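Local coordinates for piwi domain-containing protein (Vanderwaltozyma polyspora, PDB 5THE) that probably binds a small guide RNA as a budding-yeast Argonaute, the part crystallised being its C-terminal lobe with RNA bound, at residues 178-192 / 206-220. Numbering follows the deposited sequence.
Sequences LENIPSNTYILYVLR and ITDLKFGALNSCVVW. With nucleotides of chain B.
With chi1 near -71°, Tyr189 sets its CG anti to the carbonyl carbon, which brings its ring over the face it shares with Ile187 and Asn215, where its OH donates to Thr207 OG1 of helix 197-210 at 2.6 Å. Tyr186 takes a different well, CG anti to the backbone N (chi1 -163°), and its ring leans across the opposite face of the sheet: the backbone of Leu214 and Asn215 N lie over one ring face, with Leu214 CB against CD2. Tyr186 OH lies 2.4 Å from Ser216 OG, so short that the details of this hydrogen bond are doubtful. The Tyr189 ring is fixed further by Ile187 CG2 over its centre and by Asn215 OD1 at its edge. Asn215, whose OD1 also accepts from Lys204, uses its ND2 to grip Asp208 OD1 of helix 197-210 and Ala213 O in the loop. The parallel pairing runs from Ile187 N on Leu214 O (3.1 Å) past the strand end, where Trp220 N, starting the next helix, bonds Leu191 O (2.9 Å). At the helix ends, Leu178 CB sits 3.6 Å from the centroid of the Phe211 ring, only 11° off its normal, a CH-pi contact, while Glu179 CG meets the ring edge. A serine in place of Phe211 removes both ring contacts and would probably open a gap between the end of helix 169-179 and the turn after helix 197-210. The outer edge of strand 215-219 faces RNA: Cys217 N donates to OP1 of U1 of chain B (2.7 Å) and Val219 N to OP2 of A2 of chain B (3.0 Å), consistent with the 5'-end pocket of an Argonaute MID domain. This beta-alpha-beta unit, with helix 197-210 as its crossover, places strand 185-191 between strands 77-85 and 215-219; helix 169-179 packs near Tyr189 and helix 228-241 against Tyr186 and Val218.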
loop_
_atom_site.group_PDB
_atom_site.type_symbol
_atom_site.label_atom_id
_atom_site.label_comp_id
_atom_site.label_asym_id
_atom_site.label_seq_id
_atom_site.Cartn_x
_atom_site.Cartn_y
_atom_site.Cartn_z
ATOM N N LEU A 178 27.731 -2.599 -2.153
ATOM C CA LEU A 178 26.822 -2.268 -1.058
ATOM C C LEU A 178 27.558 -2.143 0.274
ATOM O O LEU A 178 27.261 -1.246 1.067
ATOM C CB LEU A 178 25.710 -3.312 -0.971
ATOM C CG LEU A 178 24.805 -3.305 -2.205
ATOM C CD1 LEU A 178 23.700 -4.325 -2.061
ATOM C CD2 LEU A 178 24.232 -1.916 -2.421
ATOM N N GLU A 179 28.525 -3.021 0.540
ATOM C CA GLU A 179 29.290 -2.893 1.782
ATOM C C GLU A 179 30.102 -1.602 1.821
ATOM O O GLU A 179 30.421 -1.102 2.905
ATOM C CB GLU A 179 30.230 -4.090 1.968
ATOM C CG GLU A 179 29.580 -5.453 1.862
ATOM C CD GLU A 179 30.440 -6.464 1.191
ATOM O OE1 GLU A 179 31.484 -6.062 0.666
ATOM O OE2 GLU A 179 30.054 -7.655 1.173
ATOM N N ASN A 180 30.441 -1.043 0.662
ATOM C CA ASN A 180 31.234 0.175 0.587
ATOM C C ASN A 180 30.389 1.413 0.354
ATOM O O ASN A 180 30.945 2.497 0.156
ATOM C CB ASN A 180 32.278 0.062 -0.524
ATOM C CG ASN A 180 33.320 -0.995 -0.242
ATOM O OD1 ASN A 180 33.350 -1.585 0.838
ATOM N ND2 ASN A 180 34.192 -1.236 -1.218
ATOM N N ILE A 181 29.069 1.284 0.371
ATOM C CA ILE A 181 28.222 2.402 -0.062
ATOM C C ILE A 181 28.324 3.542 0.954
ATOM O O ILE A 181 28.236 3.297 2.170
ATOM C CB ILE A 181 26.774 1.930 -0.250
ATOM C CG1 ILE A 181 26.027 2.870 -1.200
ATOM C CG2 ILE A 181 26.039 1.760 1.086
ATOM C CD1 ILE A 181 26.684 2.986 -2.568
ATOM N N PRO A 182 28.558 4.782 0.521
ATOM C CA PRO A 182 28.552 5.899 1.473
ATOM C C PRO A 182 27.181 6.073 2.104
ATOM O O PRO A 182 26.155 5.649 1.564
ATOM C CB PRO A 182 28.917 7.112 0.610
ATOM C CG PRO A 182 29.543 6.546 -0.622
ATOM C CD PRO A 182 28.919 5.214 -0.840
ATOM N N SER A 183 27.173 6.709 3.269
ATOM C CA SER A 183 25.918 6.987 3.948
ATOM C C SER A 183 25.133 8.052 3.184
ATOM O O SER A 183 25.650 8.722 2.281
ATOM C CB SER A 183 26.177 7.456 5.376
ATOM O OG SER A 183 26.931 8.658 5.354
ATOM N N ASN A 184 23.865 8.215 3.561
ATOM C CA ASN A 184 23.013 9.229 2.949
ATOM C C ASN A 184 22.910 8.976 1.443
ATOM O O ASN A 184 22.915 9.904 0.628
ATOM C CB ASN A 184 23.555 10.632 3.263
ATOM C CG ASN A 184 22.723 11.756 2.671
ATOM O OD1 ASN A 184 21.507 11.648 2.517
ATOM N ND2 ASN A 184 23.397 12.849 2.320
ATOM N N THR A 185 22.839 7.701 1.061
ATOM C CA THR A 185 22.845 7.345 -0.350
ATOM C C THR A 185 21.620 6.509 -0.699
ATOM O O THR A 185 21.324 5.503 -0.041
ATOM C CB THR A 185 24.133 6.607 -0.726
ATOM O OG1 THR A 185 25.213 7.543 -0.744
ATOM C CG2 THR A 185 24.009 5.995 -2.102
ATOM N N TYR A 186 20.908 6.952 -1.729
ATOM C CA TYR A 186 19.765 6.251 -2.286
ATOM C C TYR A 186 20.214 5.598 -3.577
ATOM O O TYR A 186 20.832 6.257 -4.421
ATOM C CB TYR A 186 18.607 7.222 -2.552
ATOM C CG TYR A 186 17.282 6.528 -2.742
ATOM C CD1 TYR A 186 16.986 5.868 -3.934
ATOM C CD2 TYR A 186 16.334 6.511 -1.722
ATOM C CE1 TYR A 186 15.785 5.219 -4.110
ATOM C CE2 TYR A 186 15.122 5.865 -1.885
ATOM C CZ TYR A 186 14.855 5.220 -3.081
ATOM O OH TYR A 186 13.665 4.574 -3.259
ATOM N N ILE A 187 19.931 4.309 -3.730
ATOM C CA ILE A 187 20.353 3.579 -4.915
ATOM C C ILE A 187 19.238 3.590 -5.949
ATOM O O ILE A 187 18.090 3.263 -5.639
ATOM C CB ILE A 187 20.740 2.137 -4.574
ATOM C CG1 ILE A 187 22.008 2.106 -3.735
ATOM C CG2 ILE A 187 20.937 1.342 -5.867
ATOM C CD1 ILE A 187 22.180 0.794 -3.047
ATOM N N LEU A 188 19.584 3.918 -7.188
ATOM C CA LEU A 188 18.668 3.781 -8.320
ATOM C C LEU A 188 19.193 2.670 -9.222
ATOM O O LEU A 188 20.196 2.843 -9.919
ATOM C CB LEU A 188 18.529 5.098 -9.078
ATOM C CG LEU A 188 17.658 5.035 -10.332
ATOM C CD1 LEU A 188 16.234 4.565 -9.988
ATOM C CD2 LEU A 188 17.650 6.393 -11.038
ATOM N N TYR A 189 18.543 1.517 -9.184
ATOM C CA TYR A 189 18.880 0.452 -10.115
ATOM C C TYR A 189 18.222 0.757 -11.457
ATOM O O TYR A 189 16.997 0.920 -11.531
ATOM C CB TYR A 189 18.418 -0.897 -9.575
ATOM C CG TYR A 189 19.209 -1.401 -8.396
ATOM C CD1 TYR A 189 20.579 -1.639 -8.504
ATOM C CD2 TYR A 189 18.581 -1.697 -7.184
ATOM C CE1 TYR A 189 21.303 -2.118 -7.435
ATOM C CE2 TYR A 189 19.308 -2.177 -6.101
ATOM C CZ TYR A 189 20.670 -2.386 -6.234
ATOM O OH TYR A 189 21.407 -2.863 -5.169
ATOM N N VAL A 190 19.030 0.853 -12.509
ATOM C CA VAL A 190 18.543 1.112 -13.861
ATOM C C VAL A 190 18.664 -0.194 -14.632
ATOM O O VAL A 190 19.776 -0.639 -14.946
ATOM C CB VAL A 190 19.327 2.240 -14.541
ATOM C CG1 VAL A 190 18.817 2.485 -15.955
ATOM C CG2 VAL A 190 19.219 3.531 -13.704
ATOM N N LEU A 191 17.527 -0.817 -14.933
ATOM C CA LEU A 191 17.526 -2.154 -15.529
ATOM C C LEU A 191 17.584 -2.056 -17.043
ATOM O O LEU A 191 16.745 -1.390 -17.657
ATOM C CB LEU A 191 16.282 -2.942 -15.117
ATOM C CG LEU A 191 15.954 -2.881 -13.631
ATOM C CD1 LEU A 191 14.666 -3.621 -13.358
ATOM C CD2 LEU A 191 17.096 -3.450 -12.802
ATOM N N ARG A 192 18.557 -2.738 -17.652
ATOM C CA ARG A 192 18.635 -2.726 -19.110
ATOM C C ARG A 192 17.386 -3.336 -19.743
ATOM O O ARG A 192 16.893 -2.840 -20.763
ATOM C CB ARG A 192 19.889 -3.464 -19.579
ATOM C CG ARG A 192 19.950 -3.669 -21.094
ATOM C CD ARG A 192 21.179 -3.010 -21.680
ATOM N NE ARG A 192 21.280 -3.168 -23.127
ATOM C CZ ARG A 192 22.111 -4.006 -23.735
ATOM N NH1 ARG A 192 22.925 -4.784 -23.034
ATOM N NH2 ARG A 192 22.129 -4.067 -25.055
ATOM N N ILE A 206 18.906 -8.898 -2.142
ATOM C CA ILE A 206 20.191 -8.401 -1.676
ATOM C C ILE A 206 20.030 -7.050 -1.001
ATOM O O ILE A 206 20.526 -6.827 0.110
ATOM C CB ILE A 206 21.171 -8.318 -2.851
ATOM C CG1 ILE A 206 21.526 -9.725 -3.346
ATOM C CG2 ILE A 206 22.404 -7.551 -2.459
ATOM C CD1 ILE A 206 22.130 -9.711 -4.753
ATOM N N THR A 207 19.338 -6.125 -1.665
ATOM C CA THR A 207 19.410 -4.736 -1.237
ATOM C C THR A 207 18.439 -4.438 -0.098
ATOM O O THR A 207 18.815 -3.753 0.860
ATOM C CB THR A 207 19.165 -3.824 -2.432
ATOM O OG1 THR A 207 19.951 -4.302 -3.534
ATOM C CG2 THR A 207 19.588 -2.400 -2.102
ATOM N N ASP A 208 17.196 -4.930 -0.181
ATOM C CA ASP A 208 16.277 -4.781 0.949
ATOM C C ASP A 208 16.669 -5.717 2.081
ATOM O O ASP A 208 16.933 -5.290 3.211
ATOM C CB ASP A 208 14.826 -5.091 0.556
ATOM C CG ASP A 208 14.238 -4.148 -0.480
ATOM O OD1 ASP A 208 14.789 -3.049 -0.747
ATOM O OD2 ASP A 208 13.174 -4.535 -1.022
ATOM N N LEU A 209 16.697 -7.017 1.794
ATOM C CA LEU A 209 16.701 -7.992 2.874
ATOM C C LEU A 209 18.093 -8.156 3.487
ATOM O O LEU A 209 18.242 -8.131 4.712
ATOM C CB LEU A 209 16.138 -9.319 2.355
ATOM C CG LEU A 209 16.030 -10.476 3.347
ATOM C CD1 LEU A 209 14.879 -11.346 2.950
ATOM C CD2 LEU A 209 17.334 -11.280 3.371
ATOM N N LYS A 210 19.127 -8.313 2.656
ATOM C CA LYS A 210 20.471 -8.485 3.200
ATOM C C LYS A 210 21.020 -7.178 3.775
ATOM O O LYS A 210 21.472 -7.143 4.924
ATOM C CB LYS A 210 21.410 -9.052 2.131
ATOM C CG LYS A 210 21.170 -10.535 1.817
ATOM C CD LYS A 210 20.857 -11.305 3.102
ATOM C CE LYS A 210 21.542 -12.664 3.164
ATOM N NZ LYS A 210 21.083 -13.559 2.072
ATOM N N PHE A 211 20.987 -6.088 3.001
ATOM C CA PHE A 211 21.663 -4.859 3.420
ATOM C C PHE A 211 20.740 -3.797 3.997
ATOM O O PHE A 211 21.219 -2.909 4.715
ATOM C CB PHE A 211 22.432 -4.240 2.248
ATOM C CG PHE A 211 23.679 -4.975 1.907
ATOM C CD1 PHE A 211 23.625 -6.121 1.130
ATOM C CD2 PHE A 211 24.908 -4.538 2.383
ATOM C CE1 PHE A 211 24.774 -6.816 0.825
ATOM C CE2 PHE A 211 26.065 -5.225 2.083
ATOM C CZ PHE A 211 26.001 -6.365 1.299
ATOM N N GLY A 212 19.446 -3.852 3.714
ATOM C CA GLY A 212 18.580 -2.789 4.200
ATOM C C GLY A 212 18.971 -1.437 3.646
ATOM O O GLY A 212 18.931 -0.438 4.373
ATOM N N ALA A 213 19.380 -1.384 2.378
ATOM C CA ALA A 213 19.736 -0.127 1.733
ATOM C C ALA A 213 18.545 0.363 0.912
ATOM O O ALA A 213 17.907 -0.423 0.208
ATOM C CB ALA A 213 20.974 -0.289 0.849
ATOM N N LEU A 214 18.226 1.649 1.042
ATOM C CA LEU A 214 17.137 2.234 0.270
ATOM C C LEU A 214 17.451 2.157 -1.219
ATOM O O LEU A 214 18.553 2.498 -1.651
ATOM C CB LEU A 214 16.921 3.691 0.687
ATOM C CG LEU A 214 16.446 3.949 2.117
ATOM C CD1 LEU A 214 16.090 5.421 2.249
ATOM C CD2 LEU A 214 15.236 3.061 2.481
ATOM N N ASN A 215 16.473 1.727 -2.012
ATOM C CA ASN A 215 16.712 1.595 -3.438
ATOM C C ASN A 215 15.383 1.584 -4.173
ATOM O O ASN A 215 14.371 1.128 -3.642
ATOM C CB ASN A 215 17.495 0.307 -3.766
ATOM C CG ASN A 215 16.667 -0.954 -3.537
ATOM O OD1 ASN A 215 16.179 -1.574 -4.490
ATOM N ND2 ASN A 215 16.483 -1.326 -2.267
ATOM N N SER A 216 15.415 2.055 -5.415
ATOM C CA SER A 216 14.321 1.886 -6.354
ATOM C C SER A 216 14.883 1.361 -7.668
ATOM O O SER A 216 16.033 1.632 -8.028
ATOM C CB SER A 216 13.563 3.209 -6.615
ATOM O OG SER A 216 13.077 3.778 -5.410
ATOM N N CYS A 217 14.058 0.614 -8.379
ATOM C CA CYS A 217 14.382 0.173 -9.720
ATOM C C CYS A 217 13.628 0.989 -10.753
ATOM O O CYS A 217 12.513 1.461 -10.530
ATOM C CB CYS A 217 14.040 -1.300 -9.923
ATOM S SG CYS A 217 15.019 -2.343 -8.887
ATOM N N VAL A 218 14.221 1.063 -11.926
ATOM C CA VAL A 218 13.651 1.806 -13.028
ATOM C C VAL A 218 14.039 1.043 -14.292
ATOM O O VAL A 218 15.176 0.577 -14.402
ATOM C CB VAL A 218 14.199 3.248 -12.925
ATOM C CG1 VAL A 218 15.358 3.537 -13.849
ATOM C CG2 VAL A 218 13.117 4.274 -12.886
ATOM N N VAL A 219 13.077 0.798 -15.189
ATOM C CA VAL A 219 13.397 0.177 -16.473
ATOM C C VAL A 219 13.966 1.255 -17.382
ATOM O O VAL A 219 13.354 2.317 -17.567
ATOM C CB VAL A 219 12.158 -0.501 -17.098
ATOM C CG1 VAL A 219 12.480 -1.084 -18.484
ATOM C CG2 VAL A 219 11.649 -1.605 -16.193
ATOM N N TRP A 220 15.152 0.986 -17.926
ATOM C CA TRP A 220 15.899 1.984 -18.685
ATOM C C TRP A 220 15.109 2.519 -19.875
ATOM O O TRP A 220 15.134 3.724 -20.146
ATOM C CB TRP A 220 17.223 1.374 -19.158
ATOM C CG TRP A 220 18.077 2.267 -20.024
ATOM C CD1 TRP A 220 18.675 1.920 -21.201
ATOM C CD2 TRP A 220 18.423 3.648 -19.794
ATOM N NE1 TRP A 220 19.382 2.980 -21.708
ATOM C CE2 TRP A 220 19.247 4.054 -20.867
ATOM C CE3 TRP A 220 18.128 4.572 -18.787
ATOM C CZ2 TRP A 220 19.777 5.345 -20.964
ATOM C CZ3 TRP A 220 18.649 5.866 -18.892
ATOM C CH2 TRP A 220 19.470 6.233 -19.971
ATOM O OP3 U B 1 9.950 -1.594 -6.602
ATOM P P U B 1 10.701 -0.564 -7.346
ATOM O OP1 U B 1 12.084 -0.479 -6.816
ATOM O OP2 U B 1 9.912 0.677 -7.392
ATOM O "O5'" U B 1 10.870 -1.082 -8.827
ATOM C "C5'" U B 1 9.836 -0.930 -9.789
ATOM C "C4'" U B 1 10.420 -1.065 -11.163
ATOM O "O4'" U B 1 10.961 -2.409 -11.330
ATOM C "C3'" U B 1 9.456 -0.832 -12.317
ATOM O "O3'" U B 1 10.125 -0.078 -13.329
ATOM C "C2'" U B 1 9.148 -2.246 -12.813
ATOM O "O2'" U B 1 8.794 -2.328 -14.176
ATOM C "C1'" U B 1 10.459 -2.980 -12.526
ATOM N N1 U B 1 10.282 -4.431 -12.315
ATOM C C2 U B 1 10.981 -5.292 -13.125
ATOM O O2 U B 1 11.747 -4.884 -13.971
ATOM N N3 U B 1 10.768 -6.633 -12.905
ATOM C C4 U B 1 9.929 -7.183 -11.953
ATOM O O4 U B 1 9.842 -8.411 -11.855
ATOM C C5 U B 1 9.223 -6.228 -11.155
ATOM C C6 U B 1 9.414 -4.919 -11.366
ATOM P P A B 2 9.283 0.883 -14.303
ATOM O OP1 A B 2 8.351 0.007 -15.055
ATOM O OP2 A B 2 10.266 1.758 -15.016
ATOM O "O5'" A B 2 8.420 1.787 -13.318
ATOM C "C5'" A B 2 9.029 2.471 -12.219
ATOM C "C4'" A B 2 8.154 3.590 -11.732
ATOM O "O4'" A B 2 8.099 4.623 -12.739
ATOM C "C3'" A B 2 6.695 3.237 -11.507
ATOM O "O3'" A B 2 6.482 2.605 -10.279
ATOM C "C2'" A B 2 6.009 4.590 -11.628
ATOM O "O2'" A B 2 6.255 5.370 -10.466
ATOM C "C1'" A B 2 6.806 5.201 -12.771
ATOM N N9 A B 2 6.243 4.898 -14.101
ATOM C C8 A B 2 6.493 3.785 -14.866
ATOM N N7 A B 2 5.904 3.792 -16.028
ATOM C C5 A B 2 5.241 5.015 -16.036
ATOM C C6 A B 2 4.434 5.613 -16.999
ATOM N N6 A B 2 4.183 5.009 -18.162
ATOM N N1 A B 2 3.903 6.832 -16.709
ATOM C C2 A B 2 4.193 7.386 -15.519
ATOM N N3 A B 2 4.949 6.911 -14.517
ATOM C C4 A B 2 5.434 5.710 -14.854
HETATM O O HOH W 1 20.906 3.104 -0.357
#